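Alginate lyase, family PL7 (PDB 3ZPY) probably cleaves alginate by beta-elimination, acting as the PL7 catalytic domain of a longer marine bacterial enzyme. Local coordinates at residues M99-Q104 against V238-L243; V103-L108 against Y176-T181; V155-S160 against Q171-Y176; T181-L186 against F196-S201. All coordinates share one frame; numbering follows the deposited sequence. Where two conformers were deposited one is given.

How the contacts relate
Contacts 1 and 4 lie in one sheet of the sandwich, where strands 96-107 and 182-189 are neighbours; their centres are about 10 Å apart. Contact 3 belongs to the opposing sheet, with strands 138-146, 154-160 and 171-177; its nearest atoms are about 8 Å from contact 1. Contact 2 joins the other three. It shares Val103 and Gln104 with contact 1, Tyr176 with contact 3 and Thr181 with contact 4. The sodium ion is bound by Thr35, Ala37 and Ile40, which belong to none of the contacts. In PL7 lyases the substrate groove generally lies on the concave sheet. Here that is probably the sheet of contact 3, which also holds strands 76-83, 117-125 and 216-219.

Contact 1 (M99-Q104 against V238-L243); sequences MEWTVQ and VRIKNL
Thr102 with Lys241 and Gln104 with Arg239 are antiparallel hydrogen-bonded pairs inside the seven-stranded sheet. Val103 and Ile240, between them, form a non-hydrogen-bonded pair. Arg239 runs beside Gln104, both pointing the same way. Its NH2 donates to Gln104 OE1 at 2.7 Å, and NE adds a weak bond to the same oxygen at 3.1 Å. OE1 lies near the guanidinium plane, but NH2 sits above the amide carbonyl plane, 52° out of it. An alanine in place of Arg239 would probably leave Gln104 OE1 without these two donors and Trp57 without one of its cation-pi partners, Lys241 being another. Thr102 OG1 bonds Asn183, and a water links it to Asn242 O. On the apolar face Val103 CG2 meets Val238 CG1 at 3.7 Å, and Trp101 CB meets Ile240 CG2 at 3.9 Å. Strands 58-63 and 182-189 flank the pair within the sheet. Phe121 of strand 117-125 and Val219 of strand 216-219, from the opposing sheet, pack on the apolar face.

Contact 2 (V103-L108 against Y176-T181); sequences VQVNQL and YSLDTT
Gln104 and Thr181 cross obliquely. NE2 of Gln104 donates to Thr181 OG1 at 2.8 Å in a nearly straight bond of 174°, and OG1 lies in the amide plane, only 4° out of it. Thr181 OG1 is anti to its own carbonyl carbon (chi1 -71°), which places it before the amide. NE2 also donates to a water that bonds Asp179 O. With NE2 held here and OE1 taken by Arg239, the amide has its rotation fixed from both ends. An alanine in place of Gln104 would probably leave the Thr181 hydroxyl without its amide donor and NE and NH2 of Arg239 without this acceptor. Further along, Leu178 lays CD2 against Val105 CG1 at 3.8 Å. The backbone is tied beside it: Asp179 N donates to Val105 O at 2.9 Å. A second water accepts a hydrogen bond from Val105 N and donates to Ser177 O and Thr180 O, so it bridges strand and loop. The loop carries the chain from strand 171-177 of one sheet to strand 182-189 of the other. Such a crossing between sheets is in keeping with the beta-jelly-roll sandwich of PL7 lyases.

Contact 3 (V155-S160 against Q171-Y176); sequences VKLKIS and QTFSGY
Leu157 and Phe173 form an antiparallel hydrogen-bonded pair, as do Ile159 and Gln171, each with bonds in both directions. Lys158 and Thr172 between them are a non-hydrogen-bonded pair. Toward Val155 the register shifts by one residue, a beta bulge. Val155 N still donates to Tyr176 O at 2.9 Å, but the return bond from Tyr176 N to Val155 O is weak at 3.3 Å. A water helps at this point, donating to Val155 O and accepting from Gly175 N. Gly175 has backbone angles at which a CB would jam against the carbonyl oxygen of Ser174.

The aromatic contacts lie on the face of Leu157 and Ile159. Leu157 CB makes a CH-pi contact over one face of the Tyr176 ring, 3.8 Å from its centroid and 20° off the normal. Leu157 CG is anti to the backbone N (chi1 177°), and CD2 beyond it reaches Tyr176 OH at 3.8 Å. Ile159 CG1 instead approaches the edge of the Phe173 ring, 4.0 Å from CE2.

On the opposite face Lys158 and Thr172 lie side by side, with Lys158 CG 3.7 Å from Thr172 CG2. Lys156 NZ reaches Thr172 OG1 through a water.

Strand 138-146 flanks strand 154-160 on its other side. From the opposing sheet, Val202 of strand 200-206 packs on Leu157 and Tyr176, and Phe203 packs on Ile159.

Contact 4 (T181-L186 against F196-S201); sequences TYNCKL and FMNGSS
Lys185 and Phe196 are an antiparallel hydrogen-bonded pair whose side chains lie side by side, pointing the same way. The lysine chain starts with CG anti to the backbone N and then bends at chi3 (65°), which brings CE over one face of the ring. CE is 3.6 Å from Phe196 CD1, toward the rim. NZ stands 4.4 Å from the centroid of the Phe196 ring and 5° off its normal, a cation-pi contact. Phe196 N also donates to Lys185 O at 2.8 Å.

Cys184 and Met197 are the non-hydrogen-bonded pair on the other face. Met197 has two conformers. In the one described, the chain bends at chi2 and chi3, and CE comes to 3.6 Å from Tyr182 CB; this contact holds for that conformer only and is less certain.

Asn198 and Gly199 are the two central residues of a type I' turn from Met197 to Ser200. Asn198 OD1 accepts from Asn183 N at 2.8 Å, and Asn198 N donates to Asn183 O, also at 2.8 Å. The side-chain oxygen thus serves Asn183 N where a backbone carbonyl would in a longer strand. The Asn198 amide plane is turned 20° from the Tyr182 ring. A water donates to Asn183 O and accepts from Gly199 N.

Strand 182-189 is joined on its other side to strand 96-107. The asparagine bonds fasten the far end of the 182-189/192-197 hairpin, where the chain turns into strand 200-206. The Lys185 ammonium, over the face of the Phe196 ring, is probably stabilised by it.

Contact 1 (M99-Q104 against V238-L243)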
loop_
_atom_site.group_PDB
_atom_site.type_symbol
_atom_site.label_atom_id
_atom_site.label_comp_id
_atom_site.label_asym_id
_atom_site.label_seq_id
_atom_site.Cartn_x
_atom_site.Cartn_y
_atom_site.Cartn_z
ATOM N N MET A 99 -5.156 10.812 3.552
ATOM C CA MET A 99 -4.629 10.472 2.264
ATOM C C MET A 99 -5.777 10.224 1.378
ATOM O O MET A 99 -6.679 9.466 1.710
ATOM C CB MET A 99 -3.737 9.229 2.334
ATOM C CG MET A 99 -3.244 8.820 0.959
ATOM S SD MET A 99 -1.963 7.500 1.031
ATOM C CE MET A 99 -2.904 6.080 1.672
ATOM N N GLU A 100 -5.800 10.941 0.223
ATOM C CA GLU A 100 -6.828 10.674 -0.829
ATOM C C GLU A 100 -6.144 10.126 -2.073
ATOM O O GLU A 100 -5.071 10.577 -2.465
ATOM C CB GLU A 100 -7.533 11.945 -1.179
ATOM C CG GLU A 100 -8.409 12.458 -0.047
ATOM C CD GLU A 100 -8.977 13.830 -0.291
ATOM O OE1 GLU A 100 -8.141 14.753 -0.193
ATOM O OE2 GLU A 100 -10.140 13.947 -0.610
ATOM N N TRP A 101 -6.767 9.106 -2.658
ATOM C CA TRP A 101 -6.253 8.548 -3.922
ATOM C C TRP A 101 -7.339 7.857 -4.637
ATOM O O TRP A 101 -8.267 7.297 -4.034
ATOM C CB TRP A 101 -5.066 7.593 -3.647
ATOM C CG TRP A 101 -5.283 6.278 -2.977
ATOM C CD1 TRP A 101 -5.004 5.042 -3.584
ATOM C CD2 TRP A 101 -5.747 5.964 -1.641
ATOM N NE1 TRP A 101 -5.257 4.028 -2.731
ATOM C CE2 TRP A 101 -5.706 4.505 -1.524
ATOM C CE3 TRP A 101 -6.127 6.712 -0.544
ATOM C CZ2 TRP A 101 -6.078 3.861 -0.310
ATOM C CZ3 TRP A 101 -6.493 6.069 0.637
ATOM C CH2 TRP A 101 -6.507 4.670 0.731
ATOM N N THR A 102 -7.245 7.859 -5.942
ATOM C CA THR A 102 -8.225 7.219 -6.791
ATOM C C THR A 102 -7.549 5.956 -7.259
ATOM O O THR A 102 -6.434 5.993 -7.815
ATOM C CB THR A 102 -8.583 8.190 -7.963
ATOM O OG1 THR A 102 -9.197 9.343 -7.396
ATOM C CG2 THR A 102 -9.547 7.524 -8.990
ATOM N N VAL A 103 -8.249 4.887 -7.116
ATOM C CA VAL A 103 -7.536 3.538 -7.286
ATOM C C VAL A 103 -8.416 2.585 -8.083
ATOM O O VAL A 103 -9.665 2.628 -8.034
ATOM C CB VAL A 103 -7.227 2.934 -5.869
ATOM C CG1 VAL A 103 -8.507 2.457 -5.121
ATOM C CG2 VAL A 103 -6.215 1.780 -5.969
ATOM N N GLN A 104 -7.720 1.676 -8.782
ATOM C CA GLN A 104 -8.306 0.375 -9.146
ATOM C C GLN A 104 -7.339 -0.740 -8.838
ATOM O O GLN A 104 -6.117 -0.520 -8.731
ATOM C CB GLN A 104 -8.603 0.285 -10.621
ATOM C CG GLN A 104 -9.490 1.409 -11.231
ATOM C CD GLN A 104 -9.970 1.015 -12.584
ATOM O OE1 GLN A 104 -9.453 -0.005 -13.165
ATOM N NE2 GLN A 104 -10.917 1.741 -13.138
ATOM N N VAL A 238 -2.139 -2.772 -9.120
ATOM C CA VAL A 238 -2.862 -1.653 -8.523
ATOM C C VAL A 238 -2.519 -0.439 -9.388
ATOM O O VAL A 238 -1.377 -0.248 -9.833
ATOM C CB VAL A 238 -2.437 -1.361 -7.078
ATOM C CG1 VAL A 238 -3.110 -0.112 -6.577
ATOM C CG2 VAL A 238 -2.675 -2.556 -6.162
ATOM N N ARG A 239 -3.494 0.398 -9.697
ATOM C CA ARG A 239 -3.198 1.627 -10.415
ATOM C C ARG A 239 -3.855 2.828 -9.664
ATOM O O ARG A 239 -4.967 2.712 -9.142
ATOM C CB ARG A 239 -3.602 1.508 -11.885
ATOM C CG ARG A 239 -5.082 1.327 -12.189
ATOM C CD ARG A 239 -5.277 1.186 -13.682
ATOM N NE ARG A 239 -6.632 1.018 -14.069
ATOM C CZ ARG A 239 -7.015 0.867 -15.323
ATOM N NH1 ARG A 239 -6.118 0.955 -16.315
ATOM N NH2 ARG A 239 -8.279 0.531 -15.540
ATOM N N ILE A 240 -3.111 3.957 -9.612
ATOM C CA ILE A 240 -3.481 5.103 -8.771
ATOM C C ILE A 240 -3.406 6.392 -9.600
ATOM O O ILE A 240 -2.481 6.580 -10.439
ATOM C CB ILE A 240 -2.561 5.165 -7.497
ATOM C CG1 ILE A 240 -2.673 3.862 -6.728
ATOM C CG2 ILE A 240 -2.821 6.396 -6.660
ATOM C CD1 ILE A 240 -1.684 3.630 -5.566
ATOM N N LYS A 241 -4.318 7.290 -9.262
ATOM C CA LYS A 241 -4.178 8.682 -9.730
ATOM C C LYS A 241 -4.756 9.609 -8.664
ATOM O O LYS A 241 -5.335 9.142 -7.668
ATOM C CB LYS A 241 -4.911 8.929 -11.055
ATOM C CG LYS A 241 -6.385 8.686 -11.095
ATOM C CD LYS A 241 -6.889 8.771 -12.550
ATOM C CE LYS A 241 -8.356 8.548 -12.555
ATOM N NZ LYS A 241 -8.923 8.788 -13.929
ATOM N N ASN A 242 -4.654 10.938 -8.836
ATOM C CA ASN A 242 -5.271 11.914 -7.973
ATOM C C ASN A 242 -4.877 11.689 -6.503
ATOM O O ASN A 242 -5.781 11.607 -5.616
ATOM C CB ASN A 242 -6.836 11.856 -8.104
ATOM C CG ASN A 242 -7.300 12.179 -9.457
ATOM O OD1 ASN A 242 -6.571 12.720 -10.259
ATOM N ND2 ASN A 242 -8.477 11.640 -9.766
ATOM N N LEU A 243 -3.584 11.523 -6.245
ATOM C CA LEU A 243 -3.035 11.241 -4.921
ATOM C C LEU A 243 -2.724 12.570 -4.236
ATOM O O LEU A 243 -2.036 13.418 -4.789
ATOM C CB LEU A 243 -1.704 10.492 -5.124
ATOM C CG LEU A 243 -0.923 10.197 -3.812
ATOM C CD1 LEU A 243 -1.647 9.372 -2.756
ATOM C CD2 LEU A 243 0.378 9.498 -4.177
HETATM O O HOH W 1 -8.482 10.926 -5.190
#

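Contact 2 (V103-L108 against Y176-T181)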
loop_
_atom_site.group_PDB
_atom_site.type_symbol
_atom_site.label_atom_id
_atom_site.label_comp_id
_atom_site.label_asym_id
_atom_site.label_seq_id
_atom_site.Cartn_x
_atom_site.Cartn_y
_atom_site.Cartn_z
ATOM N N VAL A 103 -8.249 4.887 -7.116
ATOM C CA VAL A 103 -7.536 3.538 -7.286
ATOM C C VAL A 103 -8.416 2.585 -8.083
ATOM O O VAL A 103 -9.665 2.628 -8.034
ATOM C CB VAL A 103 -7.227 2.934 -5.869
ATOM C CG1 VAL A 103 -8.507 2.457 -5.121
ATOM C CG2 VAL A 103 -6.215 1.780 -5.969
ATOM N N GLN A 104 -7.720 1.676 -8.782
ATOM C CA GLN A 104 -8.306 0.375 -9.146
ATOM C C GLN A 104 -7.339 -0.740 -8.838
ATOM O O GLN A 104 -6.117 -0.520 -8.731
ATOM C CB GLN A 104 -8.603 0.285 -10.621
ATOM C CG GLN A 104 -9.490 1.409 -11.231
ATOM C CD GLN A 104 -9.970 1.015 -12.584
ATOM O OE1 GLN A 104 -9.453 -0.005 -13.165
ATOM N NE2 GLN A 104 -10.917 1.741 -13.138
ATOM N N VAL A 105 -7.930 -1.909 -8.617
ATOM C CA VAL A 105 -7.110 -3.121 -8.521
ATOM C C VAL A 105 -7.507 -3.887 -9.791
ATOM O O VAL A 105 -8.718 -4.165 -9.981
ATOM C CB VAL A 105 -7.275 -3.908 -7.221
ATOM C CG1 VAL A 105 -6.421 -5.184 -7.292
ATOM C CG2 VAL A 105 -6.986 -3.008 -6.020
ATOM N N ASN A 106 -6.511 -4.272 -10.620
ATOM C CA ASN A 106 -6.780 -4.916 -11.830
ATOM C C ASN A 106 -6.474 -6.432 -11.822
ATOM O O ASN A 106 -6.854 -7.102 -12.737
ATOM C CB ASN A 106 -5.943 -4.260 -12.931
ATOM C CG ASN A 106 -6.289 -2.753 -13.076
ATOM O OD1 ASN A 106 -7.436 -2.411 -13.389
ATOM N ND2 ASN A 106 -5.365 -1.886 -12.686
ATOM N N GLN A 107 -5.777 -6.951 -10.803
ATOM C CA GLN A 107 -5.377 -8.341 -10.784
ATOM C C GLN A 107 -4.947 -8.640 -9.366
ATOM O O GLN A 107 -4.223 -7.841 -8.762
ATOM C CB GLN A 107 -4.120 -8.547 -11.701
ATOM C CG GLN A 107 -3.677 -9.986 -11.817
ATOM C CD GLN A 107 -4.519 -10.909 -12.700
ATOM O OE1 GLN A 107 -5.221 -10.524 -13.561
ATOM N NE2 GLN A 107 -4.312 -12.140 -12.539
ATOM N N LEU A 108 -5.376 -9.810 -8.868
ATOM C CA LEU A 108 -4.912 -10.328 -7.557
ATOM C C LEU A 108 -3.881 -11.430 -7.804
ATOM O O LEU A 108 -3.913 -12.148 -8.831
ATOM C CB LEU A 108 -6.070 -10.948 -6.761
ATOM C CG LEU A 108 -7.089 -9.903 -6.327
ATOM C CD1 LEU A 108 -8.237 -10.609 -5.629
ATOM C CD2 LEU A 108 -6.482 -8.752 -5.574
ATOM N N TYR A 176 -17.510 -4.929 -3.654
ATOM C CA TYR A 176 -16.445 -4.269 -4.343
ATOM C C TYR A 176 -16.081 -5.039 -5.650
ATOM O O TYR A 176 -16.464 -6.219 -5.840
ATOM C CB TYR A 176 -15.212 -4.061 -3.426
ATOM C CG TYR A 176 -15.588 -3.106 -2.309
ATOM C CD1 TYR A 176 -16.296 -3.551 -1.158
ATOM C CD2 TYR A 176 -15.313 -1.727 -2.446
ATOM C CE1 TYR A 176 -16.758 -2.645 -0.204
ATOM C CE2 TYR A 176 -15.681 -0.855 -1.474
ATOM C CZ TYR A 176 -16.387 -1.335 -0.359
ATOM O OH TYR A 176 -16.810 -0.400 0.581
ATOM N N SER A 177 -15.266 -4.399 -6.472
ATOM C CA SER A 177 -14.879 -5.129 -7.717
ATOM C C SER A 177 -13.562 -4.678 -8.230
ATOM O O SER A 177 -13.113 -3.565 -8.013
ATOM C CB SER A 177 -15.928 -5.303 -8.807
ATOM O OG SER A 177 -16.248 -4.052 -9.231
ATOM N N LEU A 178 -12.953 -5.599 -9.004
ATOM C CA LEU A 178 -11.769 -5.308 -9.779
ATOM C C LEU A 178 -12.134 -4.391 -10.980
ATOM O O LEU A 178 -13.255 -4.389 -11.433
ATOM C CB LEU A 178 -11.103 -6.563 -10.296
ATOM C CG LEU A 178 -10.637 -7.489 -9.160
ATOM C CD1 LEU A 178 -9.871 -8.703 -9.689
ATOM C CD2 LEU A 178 -9.764 -6.807 -8.097
ATOM N N ASP A 179 -11.119 -3.703 -11.533
ATOM C CA ASP A 179 -11.265 -2.815 -12.683
ATOM C C ASP A 179 -12.349 -1.834 -12.463
ATOM O O ASP A 179 -12.969 -1.403 -13.406
ATOM C CB ASP A 179 -11.593 -3.686 -13.898
ATOM C CG ASP A 179 -10.501 -4.724 -14.197
ATOM O OD1 ASP A 179 -9.312 -4.434 -14.062
ATOM O OD2 ASP A 179 -10.870 -5.923 -14.458
ATOM N N THR A 180 -12.432 -1.220 -11.283
ATOM C CA THR A 180 -13.482 -0.340 -10.857
ATOM C C THR A 180 -12.877 0.788 -10.083
ATOM O O THR A 180 -12.126 0.562 -9.114
ATOM C CB THR A 180 -14.533 -1.034 -10.018
ATOM O OG1 THR A 180 -15.149 -2.054 -10.805
ATOM C CG2 THR A 180 -15.604 -0.094 -9.541
ATOM N N THR A 181 -13.147 2.018 -10.466
ATOM C CA THR A 181 -12.509 3.204 -9.829
ATOM C C THR A 181 -13.193 3.475 -8.512
ATOM O O THR A 181 -14.439 3.589 -8.405
ATOM C CB THR A 181 -12.695 4.374 -10.802
ATOM O OG1 THR A 181 -11.821 4.034 -11.852
ATOM C CG2 THR A 181 -12.224 5.701 -10.142
HETATM O O HOH W 2 -12.155 0.297 -15.466
HETATM O O HOH W 3 -10.952 -1.852 -8.564
#

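Contact 3 (V155-S160 against Q171-Y176)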
loop_
_atom_site.group_PDB
_atom_site.type_symbol
_atom_site.label_atom_id
_atom_site.label_comp_id
_atom_site.label_asym_id
_atom_site.label_seq_id
_atom_site.Cartn_x
_atom_site.Cartn_y
_atom_site.Cartn_z
ATOM N N VAL A 155 -14.971 -8.716 -5.400
ATOM C CA VAL A 155 -14.033 -8.957 -4.298
ATOM C C VAL A 155 -14.597 -8.352 -3.031
ATOM O O VAL A 155 -15.617 -7.577 -3.058
ATOM C CB VAL A 155 -12.641 -8.300 -4.652
ATOM C CG1 VAL A 155 -12.005 -8.949 -5.873
ATOM C CG2 VAL A 155 -12.765 -6.792 -4.853
ATOM N N LYS A 156 -13.916 -8.636 -1.938
ATOM C CA LYS A 156 -14.288 -7.919 -0.694
ATOM C C LYS A 156 -13.233 -6.916 -0.291
ATOM O O LYS A 156 -12.017 -7.147 -0.477
ATOM C CB LYS A 156 -14.522 -8.901 0.446
ATOM C CG LYS A 156 -15.739 -9.783 0.196
ATOM C CD LYS A 156 -15.894 -10.739 1.385
ATOM C CE LYS A 156 -17.117 -11.602 1.183
ATOM N NZ LYS A 156 -17.434 -12.347 2.438
ATOM N N LEU A 157 -13.680 -5.767 0.235
ATOM C CA LEU A 157 -12.817 -4.896 0.944
ATOM C C LEU A 157 -12.459 -5.597 2.276
ATOM O O LEU A 157 -13.352 -6.030 3.039
ATOM C CB LEU A 157 -13.527 -3.562 1.204
ATOM C CG LEU A 157 -12.789 -2.544 1.992
ATOM C CD1 LEU A 157 -11.569 -1.934 1.296
ATOM C CD2 LEU A 157 -13.737 -1.467 2.514
ATOM N N LYS A 158 -11.173 -5.588 2.632
ATOM C CA LYS A 158 -10.750 -6.207 3.932
ATOM C C LYS A 158 -9.887 -5.188 4.642
ATOM O O LYS A 158 -8.920 -4.693 4.061
ATOM C CB LYS A 158 -10.017 -7.518 3.694
ATOM C CG LYS A 158 -9.611 -8.174 4.963
ATOM C CD LYS A 158 -9.181 -9.623 4.686
ATOM C CE LYS A 158 -8.860 -10.326 6.018
ATOM N NZ LYS A 158 -8.515 -11.782 5.736
ATOM N N ILE A 159 -10.250 -4.919 5.919
ATOM C CA ILE A 159 -9.515 -3.955 6.731
ATOM C C ILE A 159 -8.712 -4.720 7.761
ATOM O O ILE A 159 -9.304 -5.367 8.639
ATOM C CB ILE A 159 -10.481 -3.001 7.389
ATOM C CG1 ILE A 159 -11.377 -2.264 6.294
ATOM C CG2 ILE A 159 -9.680 -1.977 8.213
ATOM C CD1 ILE A 159 -10.606 -1.476 5.309
ATOM N N SER A 160 -7.395 -4.635 7.608
ATOM C CA SER A 160 -6.494 -5.399 8.517
ATOM C C SER A 160 -5.528 -4.385 9.160
ATOM O O SER A 160 -5.774 -3.197 9.118
ATOM C CB SER A 160 -5.768 -6.461 7.687
ATOM O OG SER A 160 -6.662 -7.456 7.217
ATOM N N GLN A 171 -11.848 -7.135 9.409
ATOM C CA GLN A 171 -13.279 -6.916 9.023
ATOM C C GLN A 171 -13.321 -6.903 7.498
ATOM O O GLN A 171 -12.418 -6.412 6.795
ATOM C CB GLN A 171 -13.805 -5.592 9.539
ATOM C CG GLN A 171 -13.891 -5.618 11.056
ATOM C CD GLN A 171 -14.458 -4.356 11.661
ATOM O OE1 GLN A 171 -15.262 -3.695 11.026
ATOM N NE2 GLN A 171 -14.083 -4.039 12.868
ATOM N N THR A 172 -14.373 -7.511 6.959
ATOM C CA THR A 172 -14.570 -7.564 5.516
ATOM C C THR A 172 -15.958 -7.003 5.139
ATOM O O THR A 172 -16.903 -7.048 5.897
ATOM C CB THR A 172 -14.458 -8.992 4.923
ATOM O OG1 THR A 172 -15.466 -9.836 5.525
ATOM C CG2 THR A 172 -13.043 -9.568 5.154
ATOM N N PHE A 173 -16.009 -6.537 3.906
ATOM C CA PHE A 173 -17.187 -5.846 3.366
ATOM C C PHE A 173 -17.415 -6.276 1.935
ATOM O O PHE A 173 -16.513 -6.137 1.076
ATOM C CB PHE A 173 -17.016 -4.310 3.474
ATOM C CG PHE A 173 -16.702 -3.872 4.856
ATOM C CD1 PHE A 173 -17.748 -3.559 5.722
ATOM C CD2 PHE A 173 -15.354 -3.731 5.347
ATOM C CE1 PHE A 173 -17.500 -3.257 7.077
ATOM C CE2 PHE A 173 -15.123 -3.457 6.683
ATOM C CZ PHE A 173 -16.185 -3.103 7.538
ATOM N N SER A 174 -18.641 -6.774 1.656
ATOM C CA SER A 174 -19.001 -7.114 0.254
ATOM C C SER A 174 -19.265 -5.952 -0.697
ATOM O O SER A 174 -19.510 -4.830 -0.247
ATOM C CB SER A 174 -20.180 -8.076 0.288
ATOM O OG SER A 174 -19.827 -9.145 1.176
ATOM N N GLY A 175 -19.268 -6.283 -1.997
ATOM C CA GLY A 175 -19.815 -5.388 -3.009
ATOM C C GLY A 175 -18.760 -4.532 -3.694
ATOM O O GLY A 175 -19.091 -3.546 -4.327
ATOM N N TYR A 176 -17.510 -4.929 -3.654
ATOM C CA TYR A 176 -16.445 -4.269 -4.343
ATOM C C TYR A 176 -16.081 -5.039 -5.650
ATOM O O TYR A 176 -16.464 -6.219 -5.840
ATOM C CB TYR A 176 -15.212 -4.061 -3.426
ATOM C CG TYR A 176 -15.588 -3.106 -2.309
ATOM C CD1 TYR A 176 -16.296 -3.551 -1.158
ATOM C CD2 TYR A 176 -15.313 -1.727 -2.446
ATOM C CE1 TYR A 176 -16.758 -2.645 -0.204
ATOM C CE2 TYR A 176 -15.681 -0.855 -1.474
ATOM C CZ TYR A 176 -16.387 -1.335 -0.359
ATOM O OH TYR A 176 -16.810 -0.400 0.581
HETATM O O HOH W 4 -18.194 -8.293 -3.215
HETATM O O HOH W 5 -18.182 -9.793 4.300
#

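Contact 4 (T181-L186 against F196-S201)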
loop_
_atom_site.group_PDB
_atom_site.type_symbol
_atom_site.label_atom_id
_atom_site.label_comp_id
_atom_site.label_asym_id
_atom_site.label_seq_id
_atom_site.Cartn_x
_atom_site.Cartn_y
_atom_site.Cartn_z
ATOM N N THR A 181 -13.147 2.018 -10.466
ATOM C CA THR A 181 -12.509 3.204 -9.829
ATOM C C THR A 181 -13.193 3.475 -8.512
ATOM O O THR A 181 -14.439 3.589 -8.405
ATOM C CB THR A 181 -12.695 4.374 -10.802
ATOM O OG1 THR A 181 -11.821 4.034 -11.852
ATOM C CG2 THR A 181 -12.224 5.701 -10.142
ATOM N N TYR A 182 -12.331 3.645 -7.495
ATOM C CA TYR A 182 -12.829 4.099 -6.164
ATOM C C TYR A 182 -12.019 5.345 -5.817
ATOM O O TYR A 182 -10.776 5.343 -5.877
ATOM C CB TYR A 182 -12.578 3.031 -5.095
ATOM C CG TYR A 182 -13.392 1.835 -5.363
ATOM C CD1 TYR A 182 -14.742 1.777 -5.018
ATOM C CD2 TYR A 182 -12.795 0.704 -5.997
ATOM C CE1 TYR A 182 -15.498 0.649 -5.269
ATOM C CE2 TYR A 182 -13.553 -0.439 -6.329
ATOM C CZ TYR A 182 -14.889 -0.459 -5.917
ATOM O OH TYR A 182 -15.636 -1.577 -6.172
ATOM N N ASN A 183 -12.737 6.373 -5.397
ATOM C CA ASN A 183 -12.093 7.516 -4.755
ATOM C C ASN A 183 -11.967 7.305 -3.254
ATOM O O ASN A 183 -13.016 7.284 -2.550
ATOM C CB ASN A 183 -12.860 8.810 -5.015
ATOM C CG ASN A 183 -12.932 9.125 -6.514
ATOM O OD1 ASN A 183 -11.876 9.103 -7.214
ATOM N ND2 ASN A 183 -14.127 9.424 -7.029
ATOM N N CYS A 184 -10.739 7.049 -2.765
ATOM C CA CYS A 184 -10.537 6.589 -1.375
ATOM C C CYS A 184 -10.072 7.760 -0.553
ATOM O O CYS A 184 -9.319 8.623 -1.040
ATOM C CB CYS A 184 -9.429 5.522 -1.326
ATOM S SG CYS A 184 -9.707 4.096 -2.370
ATOM N N LYS A 185 -10.531 7.824 0.704
ATOM C CA LYS A 185 -10.094 8.852 1.639
ATOM C C LYS A 185 -9.837 8.140 2.964
ATOM O O LYS A 185 -10.790 7.637 3.577
ATOM C CB LYS A 185 -11.153 9.952 1.738
ATOM C CG LYS A 185 -10.747 11.104 2.674
ATOM C CD LYS A 185 -11.662 12.315 2.576
ATOM C CE LYS A 185 -13.058 12.085 3.025
ATOM N NZ LYS A 185 -13.875 13.332 3.258
ATOM N N LEU A 186 -8.593 8.140 3.412
ATOM C CA LEU A 186 -8.166 7.445 4.664
ATOM C C LEU A 186 -7.773 8.535 5.641
ATOM O O LEU A 186 -6.906 9.381 5.349
ATOM C CB LEU A 186 -7.014 6.550 4.288
ATOM C CG LEU A 186 -6.512 5.657 5.420
ATOM C CD1 LEU A 186 -7.614 4.732 5.905
ATOM C CD2 LEU A 186 -5.279 4.879 4.931
ATOM N N PHE A 196 -13.159 6.229 3.776
ATOM C CA PHE A 196 -14.286 6.560 2.920
ATOM C C PHE A 196 -13.982 6.000 1.519
ATOM O O PHE A 196 -12.840 6.059 1.015
ATOM C CB PHE A 196 -14.480 8.096 2.774
ATOM C CG PHE A 196 -14.818 8.831 4.081
ATOM C CD1 PHE A 196 -13.796 9.187 5.002
ATOM C CD2 PHE A 196 -16.074 9.345 4.283
ATOM C CE1 PHE A 196 -14.145 9.808 6.219
ATOM C CE2 PHE A 196 -16.435 9.970 5.459
ATOM C CZ PHE A 196 -15.463 10.227 6.388
ATOM N N MET A 197 -15.044 5.521 0.817
ATOM C CA MET A 197 -14.916 5.004 -0.537
ATOM C C MET A 197 -16.040 5.665 -1.301
ATOM O O MET A 197 -17.208 5.512 -0.900
ATOM C CB MET A 197 -15.086 3.481 -0.564
ATOM C CG MET A 197 -13.940 2.687 0.046
ATOM S SD MET A 197 -12.315 2.986 -0.750
ATOM C CE MET A 197 -12.130 1.565 -1.852
ATOM N N ASN A 198 -15.685 6.404 -2.383
ATOM C CA ASN A 198 -16.692 7.114 -3.158
ATOM C C ASN A 198 -17.626 7.941 -2.311
ATOM O O ASN A 198 -18.817 8.026 -2.607
ATOM C CB ASN A 198 -17.481 6.183 -4.094
ATOM C CG ASN A 198 -16.597 5.616 -5.178
ATOM O OD1 ASN A 198 -15.551 6.158 -5.432
ATOM N ND2 ASN A 198 -17.005 4.491 -5.772
ATOM N N GLY A 199 -17.034 8.513 -1.247
ATOM C CA GLY A 199 -17.773 9.451 -0.364
ATOM C C GLY A 199 -18.533 8.846 0.815
ATOM O O GLY A 199 -19.112 9.579 1.631
ATOM N N SER A 200 -18.582 7.524 0.892
ATOM C CA SER A 200 -19.268 6.878 1.997
ATOM C C SER A 200 -18.227 6.384 3.045
ATOM O O SER A 200 -17.239 5.763 2.677
ATOM C CB SER A 200 -20.012 5.607 1.446
ATOM O OG SER A 200 -21.133 5.866 0.583
ATOM N N SER A 201 -18.516 6.668 4.300
ATOM C CA SER A 201 -17.673 6.019 5.351
ATOM C C SER A 201 -17.992 4.534 5.386
ATOM O O SER A 201 -19.109 4.120 5.746
ATOM C CB SER A 201 -17.939 6.635 6.698
ATOM O OG SER A 201 -17.246 5.927 7.690
HETATM O O HOH W 6 -14.274 8.751 -0.522
#